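Local coordinates for aminoglycoside phosphotransferase (PDB 4PDY), which probably transfers a phosphoryl group to a small-molecule acceptor, using a fold related to that of the protein kinases, at residues A[122-127]-A[257-262]; A[128-133]-A[239-244]. All coordinates share one frame; numbering follows the deposited sequence.

Interaction 1: A[122-127]-A[257-262]; sequences EHVAQT and AHLLRR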
# COMPACT_ATOMS: atom_id res chain seq x y z
N GLU A 122 -9.01 -11.63 -10.44
CA GLU A 122 -8.32 -12.75 -9.83
C GLU A 122 -7.11 -12.30 -9.00
O GLU A 122 -6.83 -12.86 -7.93
CB GLU A 122 -7.88 -13.71 -10.96
CG GLU A 122 -6.86 -14.76 -10.58
CD GLU A 122 -7.31 -15.70 -9.48
OE1 GLU A 122 -8.53 -15.72 -9.16
OE2 GLU A 122 -6.44 -16.42 -8.91
N HIS A 123 -6.35 -11.36 -9.53
CA HIS A 123 -5.15 -10.89 -8.85
C HIS A 123 -5.53 -10.05 -7.62
O HIS A 123 -4.91 -10.16 -6.58
CB HIS A 123 -4.28 -10.07 -9.78
CG HIS A 123 -3.57 -10.88 -10.81
ND1 HIS A 123 -2.31 -10.54 -11.26
CD2 HIS A 123 -3.93 -12.01 -11.47
CE1 HIS A 123 -1.93 -11.42 -12.17
NE2 HIS A 123 -2.89 -12.31 -12.32
N VAL A 124 -6.56 -9.23 -7.78
CA VAL A 124 -7.08 -8.47 -6.63
C VAL A 124 -7.62 -9.41 -5.54
O VAL A 124 -7.33 -9.23 -4.35
CB VAL A 124 -8.16 -7.49 -7.09
CG1 VAL A 124 -8.79 -6.80 -5.88
CG2 VAL A 124 -7.60 -6.44 -8.01
N ALA A 125 -8.32 -10.45 -5.98
CA ALA A 125 -8.88 -11.43 -5.06
C ALA A 125 -7.78 -12.03 -4.19
O ALA A 125 -7.89 -12.16 -2.98
CB ALA A 125 -9.57 -12.55 -5.84
N GLN A 126 -6.71 -12.49 -4.85
CA GLN A 126 -5.64 -13.16 -4.14
C GLN A 126 -4.81 -12.21 -3.26
O GLN A 126 -4.33 -12.63 -2.22
CB GLN A 126 -4.76 -14.00 -5.09
CG GLN A 126 -5.52 -15.22 -5.63
CD GLN A 126 -6.07 -16.09 -4.51
OE1 GLN A 126 -5.36 -16.43 -3.57
NE2 GLN A 126 -7.36 -16.41 -4.58
N THR A 127 -4.61 -10.98 -3.74
CA THR A 127 -3.96 -9.96 -2.90
C THR A 127 -4.78 -9.68 -1.62
O THR A 127 -4.23 -9.69 -0.55
CB THR A 127 -3.71 -8.67 -3.71
OG1 THR A 127 -2.96 -8.98 -4.89
CG2 THR A 127 -2.95 -7.64 -2.90
N ALA A 257 -8.82 -0.52 1.91
CA ALA A 257 -9.07 0.70 1.16
C ALA A 257 -7.93 1.02 0.19
O ALA A 257 -8.18 1.53 -0.88
CB ALA A 257 -9.33 1.89 2.10
N HIS A 258 -6.70 0.81 0.62
CA HIS A 258 -5.56 1.08 -0.27
C HIS A 258 -5.53 0.15 -1.50
O HIS A 258 -5.37 0.64 -2.61
CB HIS A 258 -4.23 1.06 0.50
CG HIS A 258 -4.16 2.09 1.59
ND1 HIS A 258 -3.39 1.93 2.72
CD2 HIS A 258 -4.80 3.28 1.75
CE1 HIS A 258 -3.52 2.98 3.51
NE2 HIS A 258 -4.36 3.82 2.93
N LEU A 259 -5.79 -1.12 -1.29
CA LEU A 259 -5.95 -2.05 -2.40
C LEU A 259 -7.09 -1.62 -3.31
O LEU A 259 -6.96 -1.58 -4.54
CB LEU A 259 -6.18 -3.46 -1.89
CG LEU A 259 -6.40 -4.51 -3.00
CD1 LEU A 259 -5.23 -4.62 -3.98
CD2 LEU A 259 -6.67 -5.85 -2.37
N LEU A 260 -8.23 -1.28 -2.70
CA LEU A 260 -9.37 -0.90 -3.51
C LEU A 260 -9.10 0.35 -4.33
O LEU A 260 -9.49 0.45 -5.48
CB LEU A 260 -10.61 -0.70 -2.61
CG LEU A 260 -11.26 -1.98 -2.09
CD1 LEU A 260 -12.16 -1.72 -0.89
CD2 LEU A 260 -12.09 -2.66 -3.17
N ARG A 261 -8.50 1.37 -3.72
CA ARG A 261 -8.33 2.61 -4.44
C ARG A 261 -7.42 2.39 -5.65
O ARG A 261 -7.70 2.86 -6.74
CB ARG A 261 -7.81 3.75 -3.55
CG ARG A 261 -8.11 5.08 -4.21
CD ARG A 261 -7.34 6.27 -3.67
NE ARG A 261 -7.45 6.54 -2.25
CZ ARG A 261 -8.45 7.16 -1.60
NH1 ARG A 261 -9.55 7.59 -2.21
NH2 ARG A 261 -8.32 7.37 -0.30
N ARG A 262 -6.33 1.70 -5.42
CA ARG A 262 -5.39 1.45 -6.52
C ARG A 262 -6.02 0.62 -7.63
O ARG A 262 -5.86 0.92 -8.83
CB ARG A 262 -4.14 0.76 -5.97
CG ARG A 262 -3.26 1.71 -5.17
CD ARG A 262 -1.94 1.11 -4.69
NE ARG A 262 -1.16 2.10 -3.94
CZ ARG A 262 -0.91 2.07 -2.62
NH1 ARG A 262 -1.33 1.07 -1.83
NH2 ARG A 262 -0.20 3.06 -2.08
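Leu259 reaches across from helix 252-266 to touch Val124 and Thr127, which lie one turn apart on helix 121-137. From CB, directed at the opposite helix, the leucine extends with CG anti to the backbone N (chi1 178°), which carries the branched end outward to its two neighbours. CB and CG serve as a stalk, and the methyls do the touching. CD1 meets the methyl CG2 of Thr127 at 3.9 Å. CD2 settles between the two partners: it lies 4.0 Å from the backbone O of Val124 and 4.2 Å from Val124 CG1, and also borders Thr127 CG2. A leucine suits the place because its forked tip can address two residues at once.

Thr127 suits it for another reason, since its two branches do separate work. CG2 faces Leu259, while OG1 turns back along its own helix and donates to His123 O, at 2.8 Å from it. That carbonyl also accepts the backbone N of Thr127, from the opposite face of its plane, so two donors of one residue grip it and the buried hydroxyl is satisfied within the helix. With a serine in its place the CG2 methyl is gone, which would probably open a gap beside both methyls of Leu259.

No hydrogen bond crosses between the segments, which meet by methyl packing, and Phe118 touches both Thr127 and Leu259. Helices 121-137 and 252-266 are joined in this way inside the largely helical C-terminal lobe of the kinase-like aminoglycoside phosphotransferase fold.

Interaction 2: A[128-133]-A[239-244]; sequences AYTLAQ and VVLIDF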
# COMPACT_ATOMS: atom_id res chain seq x y z
N ALA A 128 -6.08 -9.51 -1.79
CA ALA A 128 -6.98 -9.29 -0.67
C ALA A 128 -6.93 -10.47 0.30
O ALA A 128 -6.86 -10.31 1.50
CB ALA A 128 -8.38 -9.06 -1.17
N TYR A 129 -7.00 -11.69 -0.23
CA TYR A 129 -6.97 -12.88 0.60
C TYR A 129 -5.72 -12.89 1.45
O TYR A 129 -5.74 -13.15 2.67
CB TYR A 129 -7.08 -14.12 -0.31
CG TYR A 129 -7.32 -15.44 0.39
CD1 TYR A 129 -8.38 -15.60 1.28
CD2 TYR A 129 -6.54 -16.55 0.08
CE1 TYR A 129 -8.61 -16.82 1.89
CE2 TYR A 129 -6.77 -17.77 0.68
CZ TYR A 129 -7.80 -17.90 1.59
OH TYR A 129 -8.03 -19.11 2.19
N THR A 130 -4.58 -12.67 0.80
CA THR A 130 -3.31 -12.68 1.48
C THR A 130 -3.24 -11.58 2.57
O THR A 130 -2.77 -11.85 3.69
CB THR A 130 -2.17 -12.55 0.45
OG1 THR A 130 -2.08 -13.79 -0.27
CG2 THR A 130 -0.86 -12.19 1.10
N LEU A 131 -3.64 -10.37 2.21
CA LEU A 131 -3.64 -9.28 3.19
C LEU A 131 -4.52 -9.61 4.41
O LEU A 131 -4.14 -9.36 5.55
CB LEU A 131 -4.10 -7.99 2.53
CG LEU A 131 -3.10 -7.36 1.54
CD1 LEU A 131 -3.83 -6.30 0.72
CD2 LEU A 131 -1.88 -6.78 2.24
N ALA A 132 -5.69 -10.18 4.14
CA ALA A 132 -6.59 -10.58 5.21
C ALA A 132 -5.98 -11.66 6.09
O ALA A 132 -6.11 -11.66 7.31
CB ALA A 132 -7.90 -11.04 4.62
N GLN A 133 -5.31 -12.62 5.45
CA GLN A 133 -4.64 -13.68 6.20
C GLN A 133 -3.54 -13.12 7.09
O GLN A 133 -3.35 -13.57 8.22
CB GLN A 133 -4.06 -14.75 5.26
CG GLN A 133 -5.11 -15.60 4.58
CD GLN A 133 -4.52 -16.63 3.66
OE1 GLN A 133 -3.51 -16.35 2.98
NE2 GLN A 133 -5.08 -17.84 3.66
N VAL A 239 -0.99 -14.89 -3.95
CA VAL A 239 -0.15 -13.72 -3.82
C VAL A 239 0.74 -13.83 -2.60
O VAL A 239 0.27 -14.07 -1.48
CB VAL A 239 -0.99 -12.42 -3.79
CG1 VAL A 239 -0.17 -11.24 -3.31
CG2 VAL A 239 -1.57 -12.14 -5.15
N VAL A 240 2.03 -13.61 -2.82
CA VAL A 240 3.02 -13.62 -1.78
C VAL A 240 3.50 -12.20 -1.59
O VAL A 240 3.88 -11.52 -2.54
CB VAL A 240 4.19 -14.58 -2.14
CG1 VAL A 240 5.30 -14.47 -1.13
CG2 VAL A 240 3.69 -16.01 -2.24
N LEU A 241 3.44 -11.74 -0.34
CA LEU A 241 3.89 -10.40 -0.03
C LEU A 241 5.39 -10.35 0.21
O LEU A 241 5.97 -11.25 0.80
CB LEU A 241 3.20 -9.87 1.22
CG LEU A 241 1.70 -9.65 1.09
CD1 LEU A 241 1.10 -9.42 2.47
CD2 LEU A 241 1.37 -8.48 0.18
N ILE A 242 5.98 -9.26 -0.23
CA ILE A 242 7.34 -8.90 0.14
C ILE A 242 7.36 -7.46 0.68
O ILE A 242 6.38 -6.72 0.53
CB ILE A 242 8.33 -9.10 -1.01
CG1 ILE A 242 7.99 -8.13 -2.12
CG2 ILE A 242 8.29 -10.55 -1.51
CD1 ILE A 242 9.03 -8.10 -3.21
N ASP A 243 8.47 -7.09 1.29
CA ASP A 243 8.68 -5.74 1.84
C ASP A 243 7.70 -5.36 2.95
O ASP A 243 6.75 -4.64 2.68
CB ASP A 243 8.67 -4.67 0.75
CG ASP A 243 9.22 -3.34 1.23
OD1 ASP A 243 9.56 -3.23 2.43
OD2 ASP A 243 9.28 -2.41 0.41
N PHE A 244 7.98 -5.88 4.13
CA PHE A 244 7.16 -5.63 5.32
C PHE A 244 7.69 -4.46 6.13
O PHE A 244 7.34 -4.32 7.29
CB PHE A 244 7.09 -6.92 6.17
CG PHE A 244 6.17 -7.97 5.60
CD1 PHE A 244 6.61 -8.86 4.61
CD2 PHE A 244 4.84 -8.02 6.01
CE1 PHE A 244 5.73 -9.81 4.10
CE2 PHE A 244 3.98 -8.96 5.49
CZ PHE A 244 4.42 -9.85 4.54
O HOH W 1 -3.24 -15.59 -1.99
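Helix 121-137 packs against the strand that leads to Asp243 and Phe244, which probably begin the counterpart of the DFG motif of protein kinases; Thr130 and Leu131 meet Val239 and Leu241. The helix and strand 239-241 cross at -46°, their axes 8.1 Å apart at closest approach.

Thr130 carries the contact with both branches. Its OG1 donates to the backbone O of Val239 over 2.7 Å, with a bent C=O...donor angle of 137°. A water adds a second tie: it donates to Thr130 OG1 and accepts the backbone N of Val239, at 3.1 Å from that N. Gln126 O, one turn back in the helix, is also a hydrogen-bond partner of OG1, so the hydroxyl sits among two carbonyls and a water. The other branch, CG2, is anti to the backbone N, a rotation (chi1 -72° for OG1) that presents hydroxyl and methyl to the strand together. CG2 rests 3.6 Å from Leu241 CG, with CD1 of the same leucine close by. Threonine fits here because one short side chain offers a polar grip and an apolar surface.

Leu131 arrives from beside it, crossing Leu241 at about a right angle, and its CD2 lies 4.0 Å from Leu241 CD1. Cys231 of the neighbouring strand also packs on Leu241.

Strand 239-241 is outermost in its small sheet; Val240 pairs by backbone with Leu232, and Leu241 with Lys84. At Val239, on the edge that no further strand of this sheet pairs with, the threonine hydroxyl and the water satisfy backbone O and N in a strand's place.

How the interactions relate
From the N terminus, the chain passes through the strands of the N-terminal lobe and then enters helix 121-137, whose successive turns supply the first half of both contacts. More than a hundred residues later, strand 239-241 returns to residues 128-133 and closes the loop of interaction 2. The chain then runs on to helix 252-266, which comes back to residues 122-127 in interaction 1, so the later closure encloses the earlier one. The two also meet directly, Thr127 OG1 lying 3.5 Å from Val239 CG2. One helix thus joins the helical body of the C-terminal lobe to the strand leading toward Ile242, which lines the pocket that holds a bound histidine.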